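Local atomic coordinates of putative uronate isomerase (PDB entry 4NAR), a protein that is of unproven function but may have lactate racemase activity. Residues 72-77 and 314-319; 65-70 and 133-138. All blocks are in the same frame, centred on the assembly; numbering follows the deposited sequence.

Interaction 1 of 2, residues 72-77 and 314-319. With SO4 (sulfate ion), chain B.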
ATOM      1  N   THR A  72       1.366   5.359   6.993  1.00 20.45           N
ATOM      2  CA  THR A  72       1.263   5.295   8.461  1.00 19.51           C
ATOM      3  C   THR A  72       2.196   4.258   9.105  1.00 18.72           C
ATOM      4  O   THR A  72       2.224   4.137  10.336  1.00 18.06           O
ATOM      5  CB  THR A  72      -0.177   4.982   8.944  1.00 18.84           C
ATOM      6  OG1 THR A  72      -0.617   3.753   8.363  1.00 19.56           O
ATOM      7  CG2 THR A  72      -1.149   6.100   8.567  1.00 12.35           C
ATOM      8  N   HIS A  73       2.942   3.513   8.281  1.00 18.22           N
ATOM      9  CA  HIS A  73       3.800   2.429   8.779  1.00 13.63           C
ATOM     10  C   HIS A  73       4.957   2.910   9.654  1.00 16.13           C
ATOM     11  O   HIS A  73       5.341   4.084   9.601  1.00 23.71           O
ATOM     12  CB  HIS A  73       4.394   1.614   7.630  1.00 15.35           C
ATOM     13  CG  HIS A  73       3.378   1.037   6.702  1.00 20.72           C
ATOM     14  ND1 HIS A  73       3.726   0.441   5.507  1.00 25.16           N
ATOM     15  CD2 HIS A  73       2.028   0.975   6.780  1.00 25.85           C
ATOM     16  CE1 HIS A  73       2.630   0.027   4.892  1.00 22.82           C
ATOM     17  NE2 HIS A  73       1.586   0.341   5.641  1.00 25.67           N
ATOM     18  N   ARG A  74       5.532   1.983  10.422  1.00 16.18           N
ATOM     19  CA  ARG A  74       6.627   2.305  11.351  1.00 21.14           C
ATOM     20  C   ARG A  74       7.846   2.869  10.625  1.00 22.23           C
ATOM     21  O   ARG A  74       8.005   2.688   9.407  1.00 16.73           O
ATOM     22  CB  ARG A  74       7.050   1.083  12.194  1.00 14.42           C
ATOM     23  CG  ARG A  74       7.577  -0.135  11.388  1.00 25.45           C
ATOM     24  CD  ARG A  74       8.299  -1.141  12.322  1.00 25.43           C
ATOM     25  NE  ARG A  74       8.851  -2.306  11.625  1.00 20.79           N
ATOM     26  CZ  ARG A  74      10.040  -2.330  11.016  1.00 22.13           C
ATOM     27  NH1 ARG A  74      10.808  -1.242  11.006  1.00 20.57           N
ATOM     28  NH2 ARG A  74      10.461  -3.441  10.404  1.00 22.33           N
ATOM     29  N   THR A  75       8.696   3.563  11.375  1.00 17.48           N
ATOM     30  CA  THR A  75       9.968   4.017  10.851  1.00 17.83           C
ATOM     31  C   THR A  75      10.856   2.811  10.610  1.00 23.18           C
ATOM     32  O   THR A  75      10.703   1.763  11.257  1.00 17.16           O
ATOM     33  CB  THR A  75      10.686   4.951  11.842  1.00 20.25           C
ATOM     34  OG1 THR A  75      10.743   4.314  13.131  1.00 19.99           O
ATOM     35  CG2 THR A  75       9.940   6.264  11.961  1.00 18.42           C
HETATM   36  N   MSE A  76      11.789   2.967   9.679  1.00 22.83           N
HETATM   37  CA  MSE A  76      12.758   1.921   9.399  1.00 24.92           C
HETATM   38  C   MSE A  76      14.093   2.177  10.070  1.00 23.44           C
HETATM   39  O   MSE A  76      14.521   3.331  10.220  1.00 21.42           O
HETATM   40  CB  MSE A  76      12.956   1.756   7.897  1.00 21.22           C
HETATM   41  CG  MSE A  76      12.101   0.628   7.341  1.00 20.89           C
HETATM   42 SE   MSE A  76      11.840   0.857   5.461  0.39 31.74          SE
HETATM   43  CE  MSE A  76      13.539   0.291   4.769  1.00 22.66           C
ATOM     44  N   LYS A  77      14.730   1.087  10.481  1.00 18.13           N
ATOM     45  CA  LYS A  77      16.110   1.132  10.922  1.00 23.86           C
ATOM     46  C   LYS A  77      17.057   1.393   9.734  1.00 19.16           C
ATOM     47  O   LYS A  77      16.753   1.040   8.585  1.00 22.14           O
ATOM     48  CB  LYS A  77      16.452  -0.184  11.615  1.00 30.59           C
ATOM     49  CG  LYS A  77      15.555  -0.474  12.808  1.00 35.39           C
ATOM     50  CD  LYS A  77      16.272  -0.115  14.109  1.00 53.46           C
ATOM     51  CE  LYS A  77      15.305   0.081  15.276  1.00 62.66           C
ATOM     52  NZ  LYS A  77      14.630   1.421  15.200  1.00 66.79           N
ATOM     53  N   PHE A 314      -1.727  -4.864  16.018  1.00 22.24           N
ATOM     54  CA  PHE A 314      -2.604  -4.488  14.919  1.00 24.59           C
ATOM     55  C   PHE A 314      -2.000  -3.354  14.097  1.00 27.18           C
ATOM     56  O   PHE A 314      -2.100  -3.347  12.859  1.00 24.79           O
ATOM     57  CB  PHE A 314      -3.987  -4.096  15.440  1.00 24.07           C
ATOM     58  CG  PHE A 314      -4.710  -5.224  16.103  1.00 21.34           C
ATOM     59  CD1 PHE A 314      -5.524  -6.080  15.355  1.00 21.38           C
ATOM     60  CD2 PHE A 314      -4.550  -5.459  17.470  1.00 21.22           C
ATOM     61  CE1 PHE A 314      -6.178  -7.155  15.967  1.00 24.91           C
ATOM     62  CE2 PHE A 314      -5.207  -6.518  18.097  1.00 21.91           C
ATOM     63  CZ  PHE A 314      -6.020  -7.370  17.343  1.00 28.35           C
ATOM     64  N   HIS A 315      -1.398  -2.391  14.790  1.00 22.60           N
ATOM     65  CA  HIS A 315      -0.713  -1.277  14.134  1.00 27.66           C
ATOM     66  C   HIS A 315       0.477  -0.928  15.018  1.00 25.18           C
ATOM     67  O   HIS A 315       0.427  -1.188  16.223  1.00 21.55           O
ATOM     68  CB  HIS A 315      -1.655  -0.072  13.991  1.00 13.03           C
ATOM     69  CG  HIS A 315      -1.216   0.924  12.959  1.00 29.41           C
ATOM     70  ND1 HIS A 315      -0.220   1.856  13.187  1.00 33.63           N
ATOM     71  CD2 HIS A 315      -1.648   1.142  11.690  1.00 26.55           C
ATOM     72  CE1 HIS A 315      -0.056   2.597  12.103  1.00 31.89           C
ATOM     73  NE2 HIS A 315      -0.913   2.186  11.181  1.00 21.72           N
ATOM     74  N   SER A 316       1.542  -0.360  14.446  1.00 19.77           N
ATOM     75  CA  SER A 316       2.723  -0.035  15.257  1.00 21.95           C
ATOM     76  C   SER A 316       2.569   1.305  15.987  1.00 23.25           C
ATOM     77  O   SER A 316       3.182   1.530  17.040  1.00 30.02           O
ATOM     78  CB  SER A 316       4.009  -0.069  14.423  1.00 21.23           C
ATOM     79  OG  SER A 316       3.906   0.757  13.267  1.00 30.13           O
ATOM     80  N   ASN A 317       1.753   2.189  15.418  1.00 18.87           N
ATOM     81  CA  ASN A 317       1.395   3.440  16.070  1.00 22.16           C
ATOM     82  C   ASN A 317       0.413   3.176  17.231  1.00 26.63           C
ATOM     83  O   ASN A 317      -0.726   2.760  16.998  1.00 30.09           O
ATOM     84  CB  ASN A 317       0.781   4.386  15.043  1.00 25.46           C
ATOM     85  CG  ASN A 317       0.431   5.737  15.632  1.00 29.95           C
ATOM     86  OD1 ASN A 317      -0.665   5.920  16.164  1.00 36.12           O
ATOM     87  ND2 ASN A 317       1.360   6.693  15.540  1.00 28.32           N
ATOM     88  N   PRO A 318       0.852   3.414  18.488  1.00 30.10           N
ATOM     89  CA  PRO A 318       0.101   3.009  19.694  1.00 37.09           C
ATOM     90  C   PRO A 318      -1.321   3.533  19.688  1.00 34.74           C
ATOM     91  O   PRO A 318      -2.265   2.833  20.072  1.00 33.97           O
ATOM     92  CB  PRO A 318       0.868   3.683  20.842  1.00 29.80           C
ATOM     93  CG  PRO A 318       2.263   3.885  20.310  1.00 25.92           C
ATOM     94  CD  PRO A 318       2.068   4.180  18.825  1.00 28.84           C
ATOM     95  N   GLN A 319      -1.463   4.772  19.246  1.00 32.57           N
ATOM     96  CA  GLN A 319      -2.761   5.406  19.199  1.00 33.71           C
ATOM     97  C   GLN A 319      -3.682   4.677  18.222  1.00 27.47           C
ATOM     98  O   GLN A 319      -4.801   4.305  18.589  1.00 24.64           O
ATOM     99  CB  GLN A 319      -2.613   6.877  18.826  1.00 41.00           C
ATOM    100  CG  GLN A 319      -3.932   7.577  18.579  1.00 51.44           C
ATOM    101  CD  GLN A 319      -4.399   8.381  19.781  1.00 60.47           C
ATOM    102  OE1 GLN A 319      -4.408   9.626  19.747  1.00 57.99           O
ATOM    103  NE2 GLN A 319      -4.801   7.678  20.851  1.00 61.11           N
TER
HETATM  104  S   SO4 B 501      -1.677   3.655   5.035  1.00 31.62           S
HETATM  105  O1  SO4 B 501      -2.334   4.293   3.881  1.00 33.24           O
HETATM  106  O2  SO4 B 501      -0.243   3.983   5.014  1.00 33.74           O
HETATM  107  O3  SO4 B 501      -2.305   4.135   6.275  1.00 28.25           O
HETATM  108  O4  SO4 B 501      -1.847   2.189   4.948  1.00 36.75           O
HETATM  109  O   HOH W   1       3.353   3.745  12.837  1.00 33.43           O
HETATM  110  O   HOH W   2       4.591  -0.821  10.242  1.00 26.12           O
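The hydroxyl OG1 of Thr72 is gripped from two sides: it accepts a hydrogen bond from His315 NE2 (3.2 Å) and donates a hydrogen bond to the sulfate oxygen O3 (2.7 Å). The contact joins the loop between strand 63-68 and helix 78-85 to the N-terminal end of helix 318-327, where Asn317 is the N-cap residue and its OD1 accepts from Met320 N. The sulfate, probably from the crystallisation liquor, may mark an anion-binding pocket; His180, Trp283 and Asn348 also hydrogen-bond it. Thr72 also offers its backbone N to sulfate O2 at 2.9 Å, nearly straight (167°), and chi1 of 57° puts OG1 between the backbone N and the carbonyl carbon, so that the hydroxyl and the N-H can both reach the one anion. OG1 lies 3° out of the His315 imidazole plane, at the ring edge. On the other nitrogen, ND1 accepts from Asn317 N at 3.0 Å, again almost in plane, which fixes the ring's rotation; Trp283 adds an edge-to-face stack. A leucine in place of His315 would probably leave Asn317 N without its acceptor and Thr72 OG1 without its donor, with only the sulfate bond of those described still orienting the hydroxyl. Farther along, the Ser316 hydroxyl packs against the Arg74 side chain, OG lying 3.3 Å from CB, while the guanidinium group turns away to salt bridges with Asp280 and Glu80. One water ties the two segments together beside the histidine, donating to Thr72 O at 2.8 Å and hydrogen-bonding Ser316 OG at 3.1 Å.

Interaction 2 of 2, residues 65-70 and 133-138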
ATOM      1  N   HIS A  65      20.144  11.885  -1.073  1.00 20.67           N
ATOM      2  CA  HIS A  65      19.199  11.765   0.027  1.00 15.21           C
ATOM      3  C   HIS A  65      18.113  10.741  -0.308  1.00 16.46           C
ATOM      4  O   HIS A  65      17.702  10.609  -1.464  1.00 16.60           O
ATOM      5  CB  HIS A  65      18.574  13.124   0.309  1.00 15.09           C
ATOM      6  CG  HIS A  65      19.533  14.117   0.901  1.00 29.28           C
ATOM      7  ND1 HIS A  65      19.527  14.448   2.241  1.00 28.58           N
ATOM      8  CD2 HIS A  65      20.514  14.854   0.335  1.00 30.85           C
ATOM      9  CE1 HIS A  65      20.467  15.346   2.473  1.00 19.11           C
ATOM     10  NE2 HIS A  65      21.084  15.609   1.338  1.00 27.97           N
ATOM     11  N   THR A  66      17.643  10.002   0.695  1.00 14.30           N
ATOM     12  CA  THR A  66      16.522   9.094   0.468  1.00 13.68           C
ATOM     13  C   THR A  66      15.380   9.337   1.440  1.00 17.46           C
ATOM     14  O   THR A  66      15.599   9.825   2.551  1.00 21.19           O
ATOM     15  CB  THR A  66      16.944   7.596   0.481  1.00 27.58           C
ATOM     16  OG1 THR A  66      16.673   7.012   1.774  1.00 25.02           O
ATOM     17  CG2 THR A  66      18.433   7.452   0.076  1.00 14.53           C
ATOM     18  N   LEU A  67      14.164   9.008   1.007  1.00 14.03           N
ATOM     19  CA  LEU A  67      12.967   9.223   1.812  1.00 12.38           C
ATOM     20  C   LEU A  67      12.134   7.952   1.746  1.00 20.83           C
ATOM     21  O   LEU A  67      11.756   7.466   0.661  1.00 17.56           O
ATOM     22  CB  LEU A  67      12.135  10.407   1.288  1.00 16.95           C
ATOM     23  CG  LEU A  67      11.380  11.357   2.241  1.00 20.28           C
ATOM     24  CD1 LEU A  67      10.204  11.979   1.515  1.00 19.61           C
ATOM     25  CD2 LEU A  67      10.921  10.721   3.556  1.00 12.14           C
ATOM     26  N   ASN A  68      11.862   7.411   2.923  1.00 19.67           N
ATOM     27  CA  ASN A  68      11.035   6.241   3.054  1.00 18.66           C
ATOM     28  C   ASN A  68       9.566   6.629   2.938  1.00 13.81           C
ATOM     29  O   ASN A  68       9.029   7.300   3.828  1.00 14.53           O
ATOM     30  CB  ASN A  68      11.284   5.594   4.421  1.00 20.64           C
ATOM     31  CG  ASN A  68      10.462   4.336   4.619  1.00 21.29           C
ATOM     32  OD1 ASN A  68      10.609   3.363   3.869  1.00 21.22           O
ATOM     33  ND2 ASN A  68       9.583   4.348   5.629  1.00 19.87           N
ATOM     34  N   ALA A  69       8.916   6.203   1.854  1.00 14.98           N
ATOM     35  CA  ALA A  69       7.482   6.446   1.691  1.00 20.79           C
ATOM     36  C   ALA A  69       6.689   5.524   2.625  1.00 20.20           C
ATOM     37  O   ALA A  69       6.124   4.507   2.182  1.00 21.08           O
ATOM     38  CB  ALA A  69       7.052   6.238   0.236  1.00 14.75           C
ATOM     39  N   SER A  70       6.637   5.888   3.903  1.00 11.26           N
ATOM     40  CA  SER A  70       6.078   5.004   4.934  1.00 20.41           C
ATOM     41  C   SER A  70       4.542   4.883   4.964  1.00 21.00           C
ATOM     42  O   SER A  70       3.992   3.851   5.389  1.00 24.52           O
ATOM     43  CB  SER A  70       6.537   5.480   6.315  1.00 18.06           C
ATOM     44  OG  SER A  70       5.825   6.659   6.693  1.00 22.18           O
ATOM     45  N   LYS A 133      -0.935  18.058   2.783  1.00 22.12           N
ATOM     46  CA  LYS A 133       0.363  18.280   3.412  1.00 20.92           C
ATOM     47  C   LYS A 133       1.293  17.093   3.180  1.00 24.46           C
ATOM     48  O   LYS A 133       0.946  15.940   3.506  1.00 24.19           O
ATOM     49  CB  LYS A 133       0.190  18.515   4.914  1.00 21.94           C
ATOM     50  CG  LYS A 133      -0.754  19.650   5.257  1.00 24.02           C
ATOM     51  CD  LYS A 133      -0.890  19.782   6.759  1.00 31.99           C
ATOM     52  CE  LYS A 133      -2.097  20.633   7.131  1.00 43.90           C
ATOM     53  NZ  LYS A 133      -2.727  20.112   8.382  1.00 48.55           N
ATOM     54  N   VAL A 134       2.473  17.372   2.624  1.00 21.03           N
ATOM     55  CA  VAL A 134       3.426  16.320   2.313  1.00 19.87           C
ATOM     56  C   VAL A 134       4.815  16.671   2.849  1.00 21.87           C
ATOM     57  O   VAL A 134       5.073  17.844   3.198  1.00 12.56           O
ATOM     58  CB  VAL A 134       3.476  16.058   0.795  1.00 25.66           C
ATOM     59  CG1 VAL A 134       2.153  15.455   0.340  1.00 27.65           C
ATOM     60  CG2 VAL A 134       3.766  17.355   0.042  1.00 13.55           C
ATOM     61  N   ASN A 135       5.686  15.656   2.932  1.00 11.95           N
ATOM     62  CA  ASN A 135       7.014  15.833   3.512  1.00 16.62           C
ATOM     63  C   ASN A 135       7.679  17.037   2.876  1.00 21.37           C
ATOM     64  O   ASN A 135       7.662  17.170   1.636  1.00 20.93           O
ATOM     65  CB  ASN A 135       7.908  14.611   3.283  1.00 15.22           C
ATOM     66  CG  ASN A 135       9.092  14.588   4.237  1.00 16.00           C
ATOM     67  OD1 ASN A 135       9.982  15.429   4.151  1.00 17.93           O
ATOM     68  ND2 ASN A 135       9.083  13.643   5.180  1.00 15.81           N
ATOM     69  N   ARG A 136       8.246  17.918   3.701  1.00 20.24           N
ATOM     70  CA  ARG A 136       8.768  19.181   3.176  1.00 21.87           C
ATOM     71  C   ARG A 136      10.024  18.967   2.324  1.00 24.42           C
ATOM     72  O   ARG A 136      10.413  19.855   1.552  1.00 25.65           O
ATOM     73  CB  ARG A 136       9.004  20.200   4.292  1.00 18.55           C
ATOM     74  CG  ARG A 136       9.795  19.645   5.456  1.00 21.24           C
ATOM     75  CD  ARG A 136      10.100  20.745   6.457  1.00 32.65           C
ATOM     76  NE  ARG A 136      11.526  20.746   6.787  1.00 49.36           N
ATOM     77  CZ  ARG A 136      12.391  21.683   6.403  1.00 53.57           C
ATOM     78  NH1 ARG A 136      11.981  22.728   5.690  1.00 50.02           N
ATOM     79  NH2 ARG A 136      13.669  21.581   6.752  1.00 64.59           N
ATOM     80  N   LEU A 137      10.624  17.779   2.431  1.00 22.10           N
ATOM     81  CA  LEU A 137      11.765  17.425   1.580  1.00 24.96           C
ATOM     82  C   LEU A 137      11.494  17.589   0.088  1.00 19.54           C
ATOM     83  O   LEU A 137      12.387  17.993  -0.659  1.00 20.62           O
ATOM     84  CB  LEU A 137      12.271  16.009   1.855  1.00 25.10           C
ATOM     85  CG  LEU A 137      13.359  15.843   2.923  1.00 19.44           C
ATOM     86  CD1 LEU A 137      13.494  14.359   3.252  1.00 21.26           C
ATOM     87  CD2 LEU A 137      14.701  16.402   2.443  1.00 16.27           C
ATOM     88  N   LEU A 138      10.268  17.291  -0.346  1.00 18.06           N
ATOM     89  CA  LEU A 138       9.890  17.494  -1.746  1.00 23.13           C
ATOM     90  C   LEU A 138      10.211  18.875  -2.302  1.00 25.16           C
ATOM     91  O   LEU A 138      10.357  19.020  -3.517  1.00 27.24           O
ATOM     92  CB  LEU A 138       8.404  17.228  -1.963  1.00 19.07           C
ATOM     93  CG  LEU A 138       8.059  15.745  -1.920  1.00 23.57           C
ATOM     94  CD1 LEU A 138       6.619  15.559  -2.380  1.00 26.85           C
ATOM     95  CD2 LEU A 138       9.047  14.928  -2.764  1.00 15.19           C
TER
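Leu67 carries the contact for segment 65-70, on strand 63-68, meeting Asn135 and Leu137, and the alternation of side chains along the strand accounts for this. His65, two residues earlier, points to the same side, but its ring stacks on Phe95 and its ND1 is hydrogen-bonded to His97. Thr66 points away, its OG1 bonded to His36. Leu67 then reaches across with three carbons: CG lies 3.8 Å from Leu137 CD1, CD1 lies 3.9 Å from Asn135 CB, and CD2 lies 3.8 Å from Asn135 ND2. The leucine and asparagine side chains approach from opposite directions. Asn135 is held by an Asx turn, in which OD1 accepts from Leu137 N (3.0 Å) in the carbonyl plane, on a lone pair; its ND2 is hydrogen-bonded to His99. With CG anti to the backbone N (chi1 -161°), the amide lies beside the start of the 3-10 segment 136-138. Past Asn68 the chain turns at Ala69, the centre of an inverse gamma turn, and reaches Ser70. Strand 63-68 runs parallel between strands 31-36 and 94-97; Thr66 and Asn68 pack on Phe81 of helix 78-85, whereas Leu67 lies against Leu33 and Val35 of strand 31-36 and Ile170.

From the N terminus the chain passes 65-70 and then, almost at once, 72-77, before reaching 133-138 and finally 314-319. The segments therefore alternate, and the two contacts cross rather than nest. Interaction 2 closes a loop with 62 residues between its segments, tying the mixed sheet to the end of the antiparallel pair 107-113 and 130-135. Interaction 1 spans 236 residues and joins the loop after strand 63-68, the strand that carries 65-70, to helix 318-327, which follows strand 302-308 of the parallel sheet. Their centres lie about 16 Å apart, yet they touch: the selenium SE of Met76, a selenomethionine, packs 3.2 Å from Asn68 OD1.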